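Local coordinates for processed glycerol phosphate lipoteichoic acid synthase 2 (Bacillus subtilis, PDB 2W8D), which belongs, as a lipoteichoic acid synthase, to the sulfatase family of the alkaline phosphatase clan and carries a magnesium ion in its C-terminal domain, at residues N106-I118 and I395-F409. Residues are numbered along the deposited sequence; the frame is centred on the assembly and turned at random.
Sequences NKAQNTLQSVPAI and IINGDLLRFYEPKGF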
loop_
_atom_site.group_PDB
_atom_site.type_symbol
_atom_site.label_atom_id
_atom_site.label_comp_id
_atom_site.label_asym_id
_atom_site.label_seq_id
_atom_site.Cartn_x
_atom_site.Cartn_y
_atom_site.Cartn_z
ATOM N N ASN A 106 9.402 16.475 -0.849
ATOM C CA ASN A 106 10.745 17.008 -0.529
ATOM C C ASN A 106 11.926 16.254 -1.153
ATOM O O ASN A 106 13.012 16.809 -1.253
ATOM C CB ASN A 106 10.928 17.119 0.989
ATOM C CG ASN A 106 10.081 18.222 1.586
ATOM O OD1 ASN A 106 10.091 19.341 1.109
ATOM N ND2 ASN A 106 9.349 17.910 2.629
ATOM N N LYS A 107 11.705 15.011 -1.586
ATOM C CA LYS A 107 12.796 14.162 -2.046
ATOM C C LYS A 107 12.641 13.720 -3.474
ATOM O O LYS A 107 13.238 12.701 -3.873
ATOM C CB LYS A 107 12.894 12.923 -1.163
ATOM C CG LYS A 107 13.283 13.186 0.251
ATOM C CD LYS A 107 14.635 13.897 0.327
ATOM C CE LYS A 107 15.044 14.089 1.767
ATOM N NZ LYS A 107 16.229 15.024 1.878
ATOM N N ALA A 108 11.860 14.477 -4.251
ATOM C CA ALA A 108 11.565 14.104 -5.649
ATOM C C ALA A 108 12.772 14.229 -6.595
ATOM O O ALA A 108 12.726 13.706 -7.710
ATOM C CB ALA A 108 10.317 14.827 -6.211
ATOM N N GLN A 109 13.839 14.867 -6.122
ATOM C CA GLN A 109 15.104 14.930 -6.853
ATOM C C GLN A 109 16.102 13.856 -6.406
ATOM O O GLN A 109 17.211 13.765 -6.964
ATOM C CB GLN A 109 15.771 16.300 -6.720
ATOM C CG GLN A 109 15.204 17.407 -7.575
ATOM C CD GLN A 109 15.916 18.733 -7.248
ATOM O OE1 GLN A 109 15.732 19.272 -6.153
ATOM N NE2 GLN A 109 16.776 19.230 -8.164
ATOM N N ASN A 110 15.735 13.041 -5.414
ATOM C CA ASN A 110 16.589 11.886 -5.101
ATOM C C ASN A 110 16.778 10.993 -6.353
ATOM O O ASN A 110 15.913 10.991 -7.237
ATOM C CB ASN A 110 16.051 11.085 -3.894
ATOM C CG ASN A 110 16.637 11.566 -2.559
ATOM O OD1 ASN A 110 17.017 12.738 -2.410
ATOM N ND2 ASN A 110 16.731 10.665 -1.601
ATOM N N THR A 111 17.901 10.272 -6.438
ATOM C CA THR A 111 18.040 9.199 -7.418
ATOM C C THR A 111 17.363 7.924 -6.887
ATOM O O THR A 111 17.667 7.439 -5.793
ATOM C CB THR A 111 19.524 8.924 -7.786
ATOM O OG1 THR A 111 20.127 10.105 -8.385
ATOM C CG2 THR A 111 19.628 7.726 -8.750
ATOM N N LEU A 112 16.424 7.393 -7.659
ATOM C CA LEU A 112 15.655 6.238 -7.231
ATOM C C LEU A 112 15.825 5.028 -8.150
ATOM O O LEU A 112 16.168 5.163 -9.330
ATOM C CB LEU A 112 14.176 6.620 -7.098
ATOM C CG LEU A 112 13.846 7.679 -6.043
ATOM C CD1 LEU A 112 12.373 7.900 -6.044
ATOM C CD2 LEU A 112 14.330 7.269 -4.660
ATOM N N GLN A 113 15.589 3.842 -7.594
ATOM C CA GLN A 113 15.671 2.612 -8.370
ATOM C C GLN A 113 14.394 1.820 -8.140
ATOM O O GLN A 113 14.397 0.735 -7.573
ATOM C CB GLN A 113 16.966 1.858 -8.054
ATOM C CG GLN A 113 18.161 2.787 -8.274
ATOM C CD GLN A 113 19.495 2.267 -7.790
ATOM O OE1 GLN A 113 19.559 1.515 -6.840
ATOM N NE2 GLN A 113 20.583 2.709 -8.436
ATOM N N SER A 114 13.291 2.403 -8.586
ATOM C CA SER A 114 11.952 1.860 -8.369
ATOM C C SER A 114 11.629 0.578 -9.139
ATOM O O SER A 114 12.275 0.257 -10.147
ATOM C CB SER A 114 10.925 2.901 -8.792
ATOM O OG SER A 114 11.152 4.115 -8.101
ATOM N N VAL A 115 10.588 -0.101 -8.676
ATOM C CA VAL A 115 9.978 -1.224 -9.369
ATOM C C VAL A 115 9.582 -0.898 -10.820
ATOM O O VAL A 115 10.032 -1.573 -11.729
ATOM C CB VAL A 115 8.779 -1.757 -8.567
ATOM C CG1 VAL A 115 8.227 -2.994 -9.221
ATOM C CG2 VAL A 115 9.241 -2.069 -7.132
ATOM N N PRO A 116 8.779 0.152 -11.051
ATOM C CA PRO A 116 8.535 0.400 -12.481
ATOM C C PRO A 116 9.806 0.556 -13.298
ATOM O O PRO A 116 9.811 0.193 -14.471
ATOM C CB PRO A 116 7.728 1.701 -12.509
ATOM C CG PRO A 116 7.641 2.189 -11.049
ATOM C CD PRO A 116 8.024 1.066 -10.166
ATOM N N ALA A 117 10.878 1.058 -12.693
ATOM C CA ALA A 117 12.148 1.233 -13.412
ATOM C C ALA A 117 12.913 -0.092 -13.564
ATOM O O ALA A 117 13.483 -0.367 -14.629
ATOM C CB ALA A 117 13.008 2.292 -12.764
ATOM N N ILE A 118 12.898 -0.912 -12.509
ATOM C CA ILE A 118 13.475 -2.251 -12.558
ATOM C C ILE A 118 12.844 -3.045 -13.712
ATOM O O ILE A 118 13.532 -3.627 -14.550
ATOM C CB ILE A 118 13.284 -3.015 -11.209
ATOM C CG1 ILE A 118 14.084 -2.318 -10.114
ATOM C CG2 ILE A 118 13.715 -4.508 -11.354
ATOM C CD1 ILE A 118 13.915 -2.855 -8.726
ATOM N N ILE A 395 19.807 6.094 3.353
ATOM C CA ILE A 395 19.629 6.102 1.906
ATOM C C ILE A 395 18.924 7.380 1.446
ATOM O O ILE A 395 19.388 8.062 0.520
ATOM C CB ILE A 395 18.901 4.828 1.410
ATOM C CG1 ILE A 395 19.876 3.637 1.411
ATOM C CG2 ILE A 395 18.333 5.012 0.001
ATOM C CD1 ILE A 395 19.135 2.240 1.344
ATOM N N ILE A 396 17.846 7.726 2.134
ATOM C CA ILE A 396 17.018 8.830 1.718
ATOM C C ILE A 396 17.661 10.176 2.028
ATOM O O ILE A 396 17.698 11.060 1.161
ATOM C CB ILE A 396 15.590 8.665 2.268
ATOM C CG1 ILE A 396 14.704 8.046 1.171
ATOM C CG2 ILE A 396 14.997 9.956 2.674
ATOM C CD1 ILE A 396 14.515 6.679 1.347
ATOM N N ASN A 397 18.217 10.308 3.234
ATOM C CA ASN A 397 18.841 11.545 3.674
ATOM C C ASN A 397 20.118 11.848 2.909
ATOM O O ASN A 397 20.436 13.010 2.686
ATOM C CB ASN A 397 19.183 11.509 5.172
ATOM C CG ASN A 397 17.960 11.319 6.062
ATOM O OD1 ASN A 397 16.829 11.584 5.661
ATOM N ND2 ASN A 397 18.191 10.846 7.287
ATOM N N GLY A 398 20.888 10.812 2.579
ATOM C CA GLY A 398 22.158 11.025 1.885
ATOM C C GLY A 398 22.035 10.775 0.394
ATOM O O GLY A 398 23.041 10.734 -0.291
ATOM N N ASP A 399 20.800 10.556 -0.105
ATOM C CA ASP A 399 20.576 10.299 -1.532
ATOM C C ASP A 399 21.647 9.307 -2.065
ATOM O O ASP A 399 22.390 9.593 -3.012
ATOM C CB ASP A 399 20.539 11.629 -2.316
ATOM C CG ASP A 399 20.115 11.452 -3.767
ATOM O OD1 ASP A 399 19.446 10.441 -4.071
ATOM O OD2 ASP A 399 20.452 12.313 -4.616
ATOM N N LEU A 400 21.694 8.134 -1.442
ATOM C CA LEU A 400 22.832 7.209 -1.564
ATOM C C LEU A 400 22.819 6.407 -2.848
ATOM O O LEU A 400 23.867 5.930 -3.303
ATOM C CB LEU A 400 22.897 6.248 -0.360
ATOM C CG LEU A 400 23.334 6.840 0.976
ATOM C CD1 LEU A 400 23.506 5.737 2.004
ATOM C CD2 LEU A 400 24.636 7.664 0.838
ATOM N N LEU A 401 21.631 6.249 -3.416
ATOM C CA LEU A 401 21.470 5.550 -4.686
ATOM C C LEU A 401 22.196 6.211 -5.893
ATOM O O LEU A 401 22.370 5.562 -6.921
ATOM C CB LEU A 401 19.986 5.219 -4.949
ATOM C CG LEU A 401 19.333 4.310 -3.881
ATOM C CD1 LEU A 401 17.817 4.089 -4.098
ATOM C CD2 LEU A 401 20.026 2.965 -3.735
ATOM N N ARG A 402 22.648 7.462 -5.772
ATOM C CA ARG A 402 23.604 8.024 -6.755
ATOM C C ARG A 402 24.892 7.187 -6.853
ATOM O O ARG A 402 25.605 7.237 -7.860
ATOM C CB ARG A 402 24.009 9.470 -6.409
ATOM C CG ARG A 402 22.877 10.485 -6.427
ATOM C CD ARG A 402 23.356 11.795 -5.912
ATOM N NE ARG A 402 23.527 11.786 -4.455
ATOM C CZ ARG A 402 24.246 12.678 -3.768
ATOM N NH1 ARG A 402 24.904 13.630 -4.415
ATOM N NH2 ARG A 402 24.338 12.593 -2.438
ATOM N N PHE A 403 25.199 6.449 -5.791
ATOM C CA PHE A 403 26.473 5.743 -5.676
ATOM C C PHE A 403 26.317 4.220 -5.672
ATOM O O PHE A 403 27.246 3.515 -5.328
ATOM C CB PHE A 403 27.200 6.199 -4.400
ATOM C CG PHE A 403 27.247 7.709 -4.230
ATOM C CD1 PHE A 403 27.951 8.509 -5.140
ATOM C CD2 PHE A 403 26.579 8.325 -3.168
ATOM C CE1 PHE A 403 27.972 9.873 -4.995
ATOM C CE2 PHE A 403 26.608 9.702 -3.017
ATOM C CZ PHE A 403 27.297 10.473 -3.926
ATOM N N TYR A 404 25.135 3.716 -6.039
ATOM C CA TYR A 404 24.898 2.283 -6.093
ATOM C C TYR A 404 24.358 1.849 -7.447
ATOM O O TYR A 404 23.330 2.360 -7.889
ATOM C CB TYR A 404 23.897 1.874 -5.023
ATOM C CG TYR A 404 23.780 0.392 -4.912
ATOM C CD1 TYR A 404 22.651 -0.276 -5.381
ATOM C CD2 TYR A 404 24.824 -0.356 -4.378
ATOM C CE1 TYR A 404 22.551 -1.658 -5.282
ATOM C CE2 TYR A 404 24.748 -1.736 -4.280
ATOM C CZ TYR A 404 23.617 -2.391 -4.735
ATOM O OH TYR A 404 23.558 -3.768 -4.627
ATOM N N GLU A 405 25.027 0.890 -8.087
ATOM C CA GLU A 405 24.517 0.307 -9.333
ATOM C C GLU A 405 24.211 -1.188 -9.208
ATOM O O GLU A 405 25.133 -1.999 -9.121
ATOM C CB GLU A 405 25.475 0.537 -10.500
ATOM C CG GLU A 405 26.388 1.760 -10.357
ATOM C CD GLU A 405 26.645 2.454 -11.684
ATOM O OE1 GLU A 405 27.824 2.533 -12.112
ATOM O OE2 GLU A 405 25.656 2.923 -12.301
ATOM N N PRO A 406 22.912 -1.552 -9.195
ATOM C CA PRO A 406 22.488 -2.950 -9.225
ATOM C C PRO A 406 22.719 -3.483 -10.627
ATOM O O PRO A 406 22.849 -2.688 -11.551
ATOM C CB PRO A 406 20.982 -2.881 -8.919
ATOM C CG PRO A 406 20.724 -1.475 -8.430
ATOM C CD PRO A 406 21.760 -0.639 -9.136
ATOM N N LYS A 407 22.739 -4.806 -10.792
ATOM C CA LYS A 407 23.249 -5.402 -12.034
ATOM C C LYS A 407 22.368 -5.222 -13.265
ATOM O O LYS A 407 22.864 -4.928 -14.356
ATOM C CB LYS A 407 23.624 -6.891 -11.861
ATOM C CG LYS A 407 25.144 -7.204 -11.956
ATOM C CD LYS A 407 25.877 -6.327 -12.990
ATOM C CE LYS A 407 25.918 -6.942 -14.406
ATOM N NZ LYS A 407 26.306 -5.920 -15.412
ATOM N N GLY A 408 21.067 -5.415 -13.107
ATOM C CA GLY A 408 20.211 -5.311 -14.274
ATOM C C GLY A 408 20.124 -3.854 -14.655
ATOM O O GLY A 408 20.160 -3.503 -15.822
ATOM N N PHE A 409 20.105 -3.019 -13.627
ATOM C CA PHE A 409 19.498 -1.699 -13.666
ATOM C C PHE A 409 20.115 -0.676 -14.578
ATOM O O PHE A 409 21.315 -0.400 -14.521
ATOM C CB PHE A 409 19.482 -1.115 -12.269
ATOM C CG PHE A 409 18.541 0.020 -12.120
ATOM C CD1 PHE A 409 17.174 -0.219 -11.993
ATOM C CD2 PHE A 409 19.012 1.327 -12.096
ATOM C CE1 PHE A 409 16.289 0.824 -11.867
ATOM C CE2 PHE A 409 18.130 2.391 -11.956
ATOM C CZ PHE A 409 16.766 2.146 -11.843
HETATM O O HOH W 1 18.238 13.608 0.219
HETATM O O HOH W 2 19.821 12.561 -7.219
HETATM O O HOH W 3 16.964 7.843 -1.903
HETATM O O HOH W 4 19.133 7.992 -3.469
#
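Asn110 and Asp399 bring the two backbones together with CA atoms 5.6 Å apart; the chains stay close to Thr111 and Leu401 and meet again at Ile118 and Phe409, with the side chain of Gln113 spanning the gap between. Helix 380-397 ends in a Schellman motif with Asp399, at positive phi, as its C-prime residue. The short side chain of Asp399, CG anti to its own N (chi1 -172°), lets OD1 accept the N-H of Thr111 (N to OD1 2.8 Å) on the syn side, slightly out of the carboxylate plane. The amide of Asn110 stacks on this carboxylate, their planes 17° apart. Asparagine suits the place because ND2 donates both to a water and, nearly straight (168°), to Ile396 O, while OD1 faces another water that takes a proton from Lys107 NZ. Water bridges Asp399 OD1 to Thr111 O and Leu401 N, and a further one joins Asp399 OD2 to Thr111 OG1 and Gln109 O. Arg402 turns back to bond Asp399 O through NE and Gly398 O through NH2, tying down the turn.

Farther along, Gln113 is long enough for NE2 to donate to Tyr404 O at 2.8 Å while OE1 lies against Leu401 CD2 and Pro406 CG, at the edge of the Tyr404 ring. Its CB sits over one face of the flat Phe409 ring, 4.1 Å from the centroid, a CH-pi contact; the small methyl of Ala117 fits the ring edge, CB to CE1 3.7 Å. The Schellman turn is thus tied to segment 106-118 directly and through water, and Gln113 pins the chain beyond it by one buried bond amid apolar packing.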